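Local coordinates for catabolite control protein A (PDB 2O20), which probably acts as a global transcriptional regulator of carbon catabolite repression and activation, binding DNA to repress or activate its target genes, at residues Asp87-Met91 with Tyr92-Met96; Asp192-Asn195 with Thr196-Val200; Glu212-Glu215 with Asn216-Phe219; Leu297-Val300 with Ala301-Leu305. The protein carries 1 engineered substitution. All coordinates share one frame; numbering follows the deposited sequence. Where two conformers were deposited one is given.

Contact 1: residues Asp87-Met91 with Tyr92-Met96; sequences DIASM and YKYNM. Engineered in segment 87-91: A89 (natural residue Asp).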
# COMPACT_ATOMS: atom_id res chain seq x y z
N ASP D 87 -2.56 -7.00 15.48
CA ASP D 87 -1.62 -7.50 16.46
C ASP D 87 -2.20 -7.61 17.88
O ASP D 87 -1.96 -8.62 18.58
CB ASP D 87 -0.34 -6.66 16.43
CG ASP D 87 0.58 -7.04 15.27
OD1 ASP D 87 0.15 -7.90 14.46
OD2 ASP D 87 1.69 -6.46 15.14
N ILE D 88 -2.98 -6.60 18.28
CA ILE D 88 -3.58 -6.61 19.61
C ILE D 88 -4.72 -7.62 19.71
O ILE D 88 -4.85 -8.34 20.73
CB ILE D 88 -4.07 -5.18 20.01
CG1 ILE D 88 -2.88 -4.19 20.08
CG2 ILE D 88 -4.84 -5.22 21.35
CD1 ILE D 88 -1.97 -4.41 21.27
N ALA D 89 -5.55 -7.68 18.68
CA ALA D 89 -6.64 -8.65 18.64
C ALA D 89 -6.11 -10.11 18.60
O ALA D 89 -6.59 -10.98 19.33
CB ALA D 89 -7.56 -8.37 17.44
N SER D 90 -5.10 -10.35 17.79
CA SER D 90 -4.49 -11.67 17.70
C SER D 90 -3.80 -12.17 18.99
O SER D 90 -3.71 -13.38 19.25
CB SER D 90 -3.51 -11.70 16.53
OG SER D 90 -4.22 -11.53 15.31
N MET D 91 -3.34 -11.23 19.82
CA MET D 91 -2.78 -11.55 21.12
C MET D 91 -3.79 -12.29 22.01
O MET D 91 -3.42 -13.14 22.81
CB MET D 91 -2.34 -10.25 21.80
CG MET D 91 -1.61 -10.42 23.09
SD MET D 91 -0.77 -8.90 23.56
CE MET D 91 -2.11 -7.72 23.61
N TYR D 92 -5.07 -11.91 21.88
CA TYR D 92 -6.15 -12.55 22.62
C TYR D 92 -6.86 -13.65 21.83
O TYR D 92 -7.86 -14.17 22.28
CB TYR D 92 -7.17 -11.50 23.07
CG TYR D 92 -6.59 -10.44 23.98
CD1 TYR D 92 -6.14 -10.76 25.27
CD2 TYR D 92 -6.47 -9.12 23.56
CE1 TYR D 92 -5.59 -9.78 26.11
CE2 TYR D 92 -5.95 -8.14 24.39
CZ TYR D 92 -5.52 -8.48 25.67
OH TYR D 92 -4.99 -7.51 26.50
N LYS D 93 -6.31 -14.00 20.66
CA LYS D 93 -6.91 -14.93 19.71
C LYS D 93 -8.36 -14.59 19.30
O LYS D 93 -9.20 -15.47 19.11
CB LYS D 93 -6.77 -16.37 20.23
CG LYS D 93 -5.49 -16.59 21.01
CD LYS D 93 -4.68 -17.85 20.67
CE LYS D 93 -5.48 -19.11 20.58
NZ LYS D 93 -4.61 -20.32 20.42
N TYR D 94 -8.65 -13.29 19.16
CA TYR D 94 -9.95 -12.83 18.67
C TYR D 94 -10.01 -13.06 17.16
O TYR D 94 -8.96 -13.08 16.48
CB TYR D 94 -10.19 -11.33 18.93
CG TYR D 94 -10.23 -10.89 20.39
CD1 TYR D 94 -10.50 -11.80 21.43
CD2 TYR D 94 -10.04 -9.54 20.71
CE1 TYR D 94 -10.55 -11.36 22.76
CE2 TYR D 94 -10.08 -9.11 22.03
CZ TYR D 94 -10.33 -10.01 23.04
OH TYR D 94 -10.36 -9.52 24.31
N ASN D 95 -11.20 -13.22 16.62
CA ASN D 95 -11.38 -13.24 15.15
C ASN D 95 -11.43 -11.81 14.63
O ASN D 95 -11.99 -10.92 15.27
CB ASN D 95 -12.67 -13.97 14.76
CG ASN D 95 -12.73 -15.39 15.25
OD1 ASN D 95 -13.77 -15.83 15.76
ND2 ASN D 95 -11.66 -16.13 15.09
N MET D 96 -10.85 -11.59 13.45
CA MET D 96 -10.83 -10.27 12.78
C MET D 96 -11.56 -10.40 11.43
O MET D 96 -11.26 -11.32 10.67
CB MET D 96 -9.39 -9.86 12.46
CG MET D 96 -8.53 -9.46 13.63
SD MET D 96 -8.72 -7.72 14.00
CE MET D 96 -8.12 -7.01 12.47
O HOH W 1 -6.99 -12.79 14.80
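Y94 N reaches back to A89 O (3.1 Å, N-H...O 163°) and K93 N to S90 O (3.0 Å), the bond pair of a Schellman motif in which K93, with its positive phi of 54°, is the C-prime residue that ends the helix. A89 O also takes a weak bond from Y92 N. M91 and Y92 run side by side in the same direction. The M91 chain leaves with CG opposite its backbone N (chi1 -174°) and bends at its last torsion, carrying SD above the Y92 ring at 5.5 Å from the centroid, a Met-aromatic contact at some distance; CE comes closer, 3.9 Å from Y92 CE2. The same ring brings CD2 to 3.4 Å from I88 O, while Y92 CB stands 3.4 Å above one face of the Y94 ring, near its rim. A89, engineered from the natural Asp, meets M96 SD with its CB at 3.7 Å. The turn joins helix 76-91 to strand 95-100, completing the beta-alpha-beta unit that starts with strand 65-70: M96 packs on V66 and V68 of that strand, and I88 faces A299 and M302 of helix 294-309.

Contact 2: residues Asp192-Asn195 with Thr196-Val200; sequences DVEN and TERMV. With SO4 (sulfate ion), chain L.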
# COMPACT_ATOMS: atom_id res chain seq x y z
N ASP D 192 -16.12 17.93 8.02
CA ASP D 192 -15.61 16.98 9.00
C ASP D 192 -14.75 17.66 10.08
O ASP D 192 -13.96 18.55 9.78
CB ASP D 192 -14.81 15.90 8.26
CG ASP D 192 -15.66 15.14 7.25
OD1 ASP D 192 -16.89 15.11 7.42
OD2 ASP D 192 -15.11 14.56 6.30
N VAL D 193 -14.89 17.19 11.32
CA VAL D 193 -14.28 17.86 12.48
C VAL D 193 -12.77 18.03 12.33
O VAL D 193 -12.24 19.11 12.52
CB VAL D 193 -14.58 17.10 13.80
CG1 VAL D 193 -13.81 17.71 14.97
CG2 VAL D 193 -16.07 17.11 14.09
N GLU D 194 -12.09 16.94 11.98
CA GLU D 194 -10.65 16.92 11.75
C GLU D 194 -10.16 17.98 10.75
O GLU D 194 -9.10 18.57 10.92
CB GLU D 194 -10.19 15.51 11.30
CG GLU D 194 -10.99 14.87 10.17
CD GLU D 194 -12.25 14.08 10.63
OE1 GLU D 194 -12.75 14.26 11.77
OE2 GLU D 194 -12.73 13.26 9.82
N ASN D 195 -10.97 18.24 9.73
CA ASN D 195 -10.65 19.26 8.72
C ASN D 195 -10.95 20.72 9.14
O ASN D 195 -10.23 21.64 8.76
CB ASN D 195 -11.35 18.91 7.41
CG ASN D 195 -10.73 17.72 6.75
OD1 ASN D 195 -9.52 17.54 6.84
ND2 ASN D 195 -11.55 16.87 6.10
N THR D 196 -12.00 20.91 9.92
CA THR D 196 -12.22 22.20 10.61
C THR D 196 -11.10 22.48 11.61
O THR D 196 -10.70 23.61 11.76
CB THR D 196 -13.60 22.24 11.28
OG1 THR D 196 -13.72 21.10 12.13
CG2 THR D 196 -14.69 22.17 10.27
N GLU D 197 -10.53 21.44 12.23
CA GLU D 197 -9.37 21.59 13.12
C GLU D 197 -8.09 21.96 12.35
O GLU D 197 -7.33 22.83 12.78
CB GLU D 197 -9.14 20.32 13.96
CG GLU D 197 -10.34 19.91 14.85
CD GLU D 197 -10.38 20.58 16.21
OE1 GLU D 197 -9.49 21.40 16.53
OE2 GLU D 197 -11.32 20.28 16.97
N ARG D 198 -7.85 21.30 11.20
CA ARG D 198 -6.76 21.67 10.31
C ARG D 198 -6.89 23.13 9.86
O ARG D 198 -5.91 23.89 9.87
CB ARG D 198 -6.71 20.74 9.08
CG ARG D 198 -6.26 19.33 9.42
CD ARG D 198 -6.34 18.47 8.17
NE ARG D 198 -5.76 17.15 8.37
CZ ARG D 198 -6.44 16.01 8.46
NH1 ARG D 198 -7.75 15.97 8.43
NH2 ARG D 198 -5.78 14.87 8.59
N MET D 199 -8.10 23.52 9.47
CA MET D 199 -8.37 24.93 9.09
C MET D 199 -8.04 25.94 10.19
O MET D 199 -7.45 26.99 9.90
CB MET D 199 -9.83 25.11 8.68
CG MET D 199 -10.11 26.50 8.17
SD MET D 199 -9.42 26.80 6.53
CE MET D 199 -10.92 26.58 5.56
N VAL D 200 -8.40 25.64 11.44
CA VAL D 200 -8.12 26.56 12.53
C VAL D 200 -6.61 26.70 12.68
O VAL D 200 -6.12 27.80 12.80
CB VAL D 200 -8.80 26.13 13.84
CG1 VAL D 200 -8.40 27.05 15.02
CG2 VAL D 200 -10.32 26.12 13.67
S SO4 L . -10.40 13.24 6.01
O1 SO4 L . -11.69 13.41 6.68
O2 SO4 L . -10.30 14.20 4.91
O3 SO4 L . -9.32 13.46 6.97
O4 SO4 L . -10.33 11.88 5.47
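R198 lies one helical turn beyond E194 and folds its side chain back along N195 toward the start of the helix. Its CB rests 3.6 Å from N195 O and its CG 3.3 Å from E194 O, the carbonyl that also receives R198 N. The chain runs extended from CG to NE, with CD passing N195 OD1 at 3.6 Å, and this brings the guanidinium beside the amide, the two planes 38° apart. NH1 then donates to N195 OD1 (2.9 Å, N-H...O 132°), approaching from above the amide plane, and makes a weak, longer bond to sulfate O3 at 3.3 Å. The other end of the amide completes the grip: N195 ND2 gives a nearly straight bond to sulfate O2 (3.2 Å, 174°) and a second to S189 O. Two bonds thus fix the rotation of the amide and leave OD1 turned to the arginine. The sulfate probably comes from the crystallisation liquor. On the backbone, V193 O accepts both E197 N and the hydroxyl T196 OG1, the latter at an unusually short 2.5 Å. This first turn of helix 193-208 follows strand 183-186 and faces the other lobe, where E194 bonds to T150 and I151 N and D192 to S129, consistent with the interlobe cleft of LacI-family proteins; on its flank, E194 and R198 touch Y164 of helix 164-177.

Contact 3: residues Glu212-Glu215 with Asn216-Phe219; sequences EFDE and NLVF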
# COMPACT_ATOMS: atom_id res chain seq x y z
N GLU D 212 -3.05 37.51 5.11
CA GLU D 212 -4.51 37.40 4.97
C GLU D 212 -4.92 36.02 4.48
O GLU D 212 -4.28 35.46 3.58
CB GLU D 212 -5.06 38.48 4.02
CG GLU D 212 -4.68 39.90 4.42
CD GLU D 212 -5.56 40.96 3.79
OE1 GLU D 212 -5.95 41.91 4.51
OE2 GLU D 212 -5.86 40.86 2.58
N PHE D 213 -5.98 35.50 5.09
CA PHE D 213 -6.60 34.26 4.70
C PHE D 213 -7.36 34.45 3.40
O PHE D 213 -8.05 35.43 3.21
CB PHE D 213 -7.55 33.75 5.80
CG PHE D 213 -8.43 32.61 5.37
CD1 PHE D 213 -7.90 31.35 5.11
CD2 PHE D 213 -9.79 32.79 5.25
CE1 PHE D 213 -8.70 30.31 4.71
CE2 PHE D 213 -10.60 31.75 4.84
CZ PHE D 213 -10.06 30.50 4.59
N ASP D 214 -7.25 33.47 2.52
CA ASP D 214 -7.90 33.53 1.22
C ASP D 214 -8.51 32.15 1.00
O ASP D 214 -7.77 31.17 0.86
CB ASP D 214 -6.86 33.83 0.15
CG ASP D 214 -7.45 33.91 -1.24
OD1 ASP D 214 -8.69 33.72 -1.44
OD2 ASP D 214 -6.66 34.18 -2.16
N GLU D 215 -9.84 32.07 1.00
CA GLU D 215 -10.51 30.79 0.82
C GLU D 215 -10.14 30.15 -0.53
O GLU D 215 -10.27 28.93 -0.70
CB GLU D 215 -12.03 30.92 0.98
CG GLU D 215 -12.71 31.77 -0.07
CD GLU D 215 -14.23 31.62 -0.06
OE1 GLU D 215 -14.92 32.58 -0.48
OE2 GLU D 215 -14.73 30.55 0.36
N ASN D 216 -9.67 30.95 -1.48
CA ASN D 216 -9.31 30.41 -2.80
C ASN D 216 -7.99 29.63 -2.85
O ASN D 216 -7.68 29.01 -3.88
CB ASN D 216 -9.35 31.52 -3.84
CG ASN D 216 -10.77 32.01 -4.10
OD1 ASN D 216 -10.98 33.16 -4.49
ND2 ASN D 216 -11.75 31.14 -3.86
N LEU D 217 -7.25 29.62 -1.73
CA LEU D 217 -6.08 28.75 -1.59
C LEU D 217 -6.36 27.50 -0.74
O LEU D 217 -5.42 26.81 -0.34
CB LEU D 217 -4.88 29.53 -1.06
CG LEU D 217 -4.32 30.67 -1.94
CD1 LEU D 217 -3.12 31.33 -1.20
CD2 LEU D 217 -3.89 30.19 -3.29
N VAL D 218 -7.64 27.22 -0.48
CA VAL D 218 -8.06 26.00 0.18
C VAL D 218 -8.81 25.15 -0.84
O VAL D 218 -9.69 25.62 -1.58
CB VAL D 218 -8.93 26.27 1.43
CG1 VAL D 218 -9.38 24.95 2.07
CG2 VAL D 218 -8.15 27.12 2.42
N PHE D 219 -8.36 23.91 -0.94
CA PHE D 219 -8.83 22.98 -1.96
C PHE D 219 -9.43 21.78 -1.24
O PHE D 219 -8.69 20.96 -0.68
CB PHE D 219 -7.66 22.60 -2.86
CG PHE D 219 -7.11 23.76 -3.64
CD1 PHE D 219 -7.60 24.06 -4.91
CD2 PHE D 219 -6.13 24.60 -3.09
CE1 PHE D 219 -7.11 25.16 -5.62
CE2 PHE D 219 -5.65 25.70 -3.80
CZ PHE D 219 -6.13 25.98 -5.07
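The F213 ring and V218 cross at about a right angle, with F213 CE1 4.0 Å from V218 CG2. One face of the ring carries E215 N, 3.9 Å above the plane and shifted toward the rim. The second flat group is the D214 carboxylate. With CG set opposite the backbone N (chi1 -180°), it turns forward over the next residues, and OD1 accepts N216 N at 2.9 Å. This donor comes from well above the carboxylate plane, 60° out of it, and N216 CB follows it to 3.3 Å from the same oxygen. The D214 carboxylate and N216 amide cross at an oblique angle, their planes 64° apart. The main chain itself winds tightly here: L217 N bonds to D214 O and V218 N to E215 O, each at 3.1 Å. F213 goes on to pack against M199, Y202 and Q203 of helix 193-208, and V218 against Y202, while the buried L217 touches R238. The bond from N216 N to D214 OD1 is that of an Asx turn, here laid over two successive type I beta turns, D214-L217 and E215-V218. Together they bring the surface loop after helix 193-208 into strand 218-219, the closing step of a beta-alpha-beta crossover in this lobe of the periplasmic-binding-protein fold.

Contact 4: residues Leu297-Val300 with Ala301-Leu305; sequences LGAV and AMRLL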
# COMPACT_ATOMS: atom_id res chain seq x y z
N LEU D 297 -1.85 4.10 16.51
CA LEU D 297 -3.24 4.51 16.44
C LEU D 297 -4.17 3.31 16.47
O LEU D 297 -5.16 3.32 17.19
CB LEU D 297 -3.50 5.35 15.16
CG LEU D 297 -2.95 6.77 15.06
CD1 LEU D 297 -3.11 7.29 13.66
CD2 LEU D 297 -3.66 7.72 16.03
N GLY D 298 -3.85 2.29 15.65
CA GLY D 298 -4.56 0.99 15.63
C GLY D 298 -4.44 0.18 16.95
O GLY D 298 -5.44 -0.32 17.47
N ALA D 299 -3.22 0.04 17.46
CA ALA D 299 -2.98 -0.70 18.70
C ALA D 299 -3.72 -0.05 19.87
O ALA D 299 -4.39 -0.74 20.66
CB ALA D 299 -1.49 -0.81 18.98
N VAL D 300 -3.60 1.27 19.98
CA VAL D 300 -4.24 2.01 21.07
C VAL D 300 -5.76 1.88 20.98
O VAL D 300 -6.43 1.68 21.99
CB VAL D 300 -3.77 3.51 21.12
CG1 VAL D 300 -4.63 4.34 22.03
CG2 VAL D 300 -2.31 3.58 21.58
N ALA D 301 -6.29 1.96 19.75
CA ALA D 301 -7.72 1.79 19.52
C ALA D 301 -8.20 0.40 19.91
O ALA D 301 -9.27 0.25 20.51
CB ALA D 301 -8.04 2.04 18.07
N MET D 302 -7.43 -0.62 19.55
CA MET D 302 -7.86 -1.99 19.83
C MET D 302 -7.77 -2.31 21.35
O MET D 302 -8.61 -3.04 21.90
CB MET D 302 -7.07 -2.99 18.95
CG MET D 302 -7.60 -4.40 18.99
SD MET D 302 -9.31 -4.63 18.41
CE MET D 302 -10.05 -5.38 19.86
N ARG D 303 -6.80 -1.70 22.04
CA ARG D 303 -6.70 -1.80 23.51
C ARG D 303 -7.94 -1.22 24.19
O ARG D 303 -8.47 -1.81 25.15
CB ARG D 303 -5.44 -1.09 24.02
CG ARG D 303 -4.19 -1.91 23.87
CD ARG D 303 -2.96 -1.20 24.40
NE ARG D 303 -1.75 -1.84 23.90
CZ ARG D 303 -0.76 -1.23 23.26
NH1 ARG D 303 -0.78 0.09 23.04
NH2 ARG D 303 0.28 -1.95 22.85
N LEU D 304 -8.40 -0.07 23.68
CA LEU D 304 -9.57 0.59 24.21
C LEU D 304 -10.80 -0.29 23.94
O LEU D 304 -11.58 -0.59 24.84
CB LEU D 304 -9.72 1.99 23.58
CG LEU D 304 -10.93 2.86 23.97
CD1 LEU D 304 -11.00 3.01 25.43
CD2 LEU D 304 -10.86 4.23 23.34
N LEU D 305 -10.96 -0.73 22.69
CA LEU D 305 -12.09 -1.59 22.33
C LEU D 305 -12.16 -2.88 23.19
O LEU D 305 -13.23 -3.34 23.53
CB LEU D 305 -12.09 -1.93 20.84
CG LEU D 305 -13.31 -2.70 20.27
CD1 LEU D 305 -14.65 -1.94 20.46
CD2 LEU D 305 -13.11 -3.02 18.81
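A301 N closes the first alpha-helical turn of this contact on L297 O, within helix 294-309 of the periplasmic-binding-protein fold. A301 CB sits only 3.3 Å from L297 O, and this small side chain lies against V146, V148 and V160 of the parallel sheet. M302 N follows with a bond to G298 O at 2.9 Å. Its CG is placed opposite the backbone N (chi1 -170°) and the chain bends twice after it, leading its end away from residues 297-300; the side chain packs on helix 76-91, where V85 is one of its neighbours. R303 N bonds to A299 O at 2.9 Å, and the side chain then doubles back over that same residue: CG passes A299 O at 3.4 Å, the chain extends to NE, and the guanidinium comes to lie with A299 CB 4.0 Å above one of its faces, toward the rim. V300 crosses the arginine obliquely. A299 CB thus backs one face of the guanidinium, while V300 CG2 lies 4.1 Å from R303 NH1. R303 is exposed, yet its side chain also touches helix 76-91. The buried side chain of L304 turns to V314, its CB passing V300 O at 3.7 Å, and L304 N bonds to that same V300 O at 3.1 Å.

In the fold
Contact 4 is the buried one, a mid-helix stretch against the sheet; contacts 1 and 2 are partly buried, and contact 3 is at the surface. Contacts 1 and 4 share a lobe and touch where helix 76-91 meets helix 294-309 by van der Waals packing. Contacts 2 and 3 share the other lobe, following one another from helix 193-208 into strand 218-219 and meeting through apolar side chains. Contacts 1 and 3 are both turns leading into a strand, built on backbone hydrogen bonds, with a side-chain carboxylate joining in at contact 3. Contact 2, nearer the centre of the chain, is instead rich in charge and binds an anion.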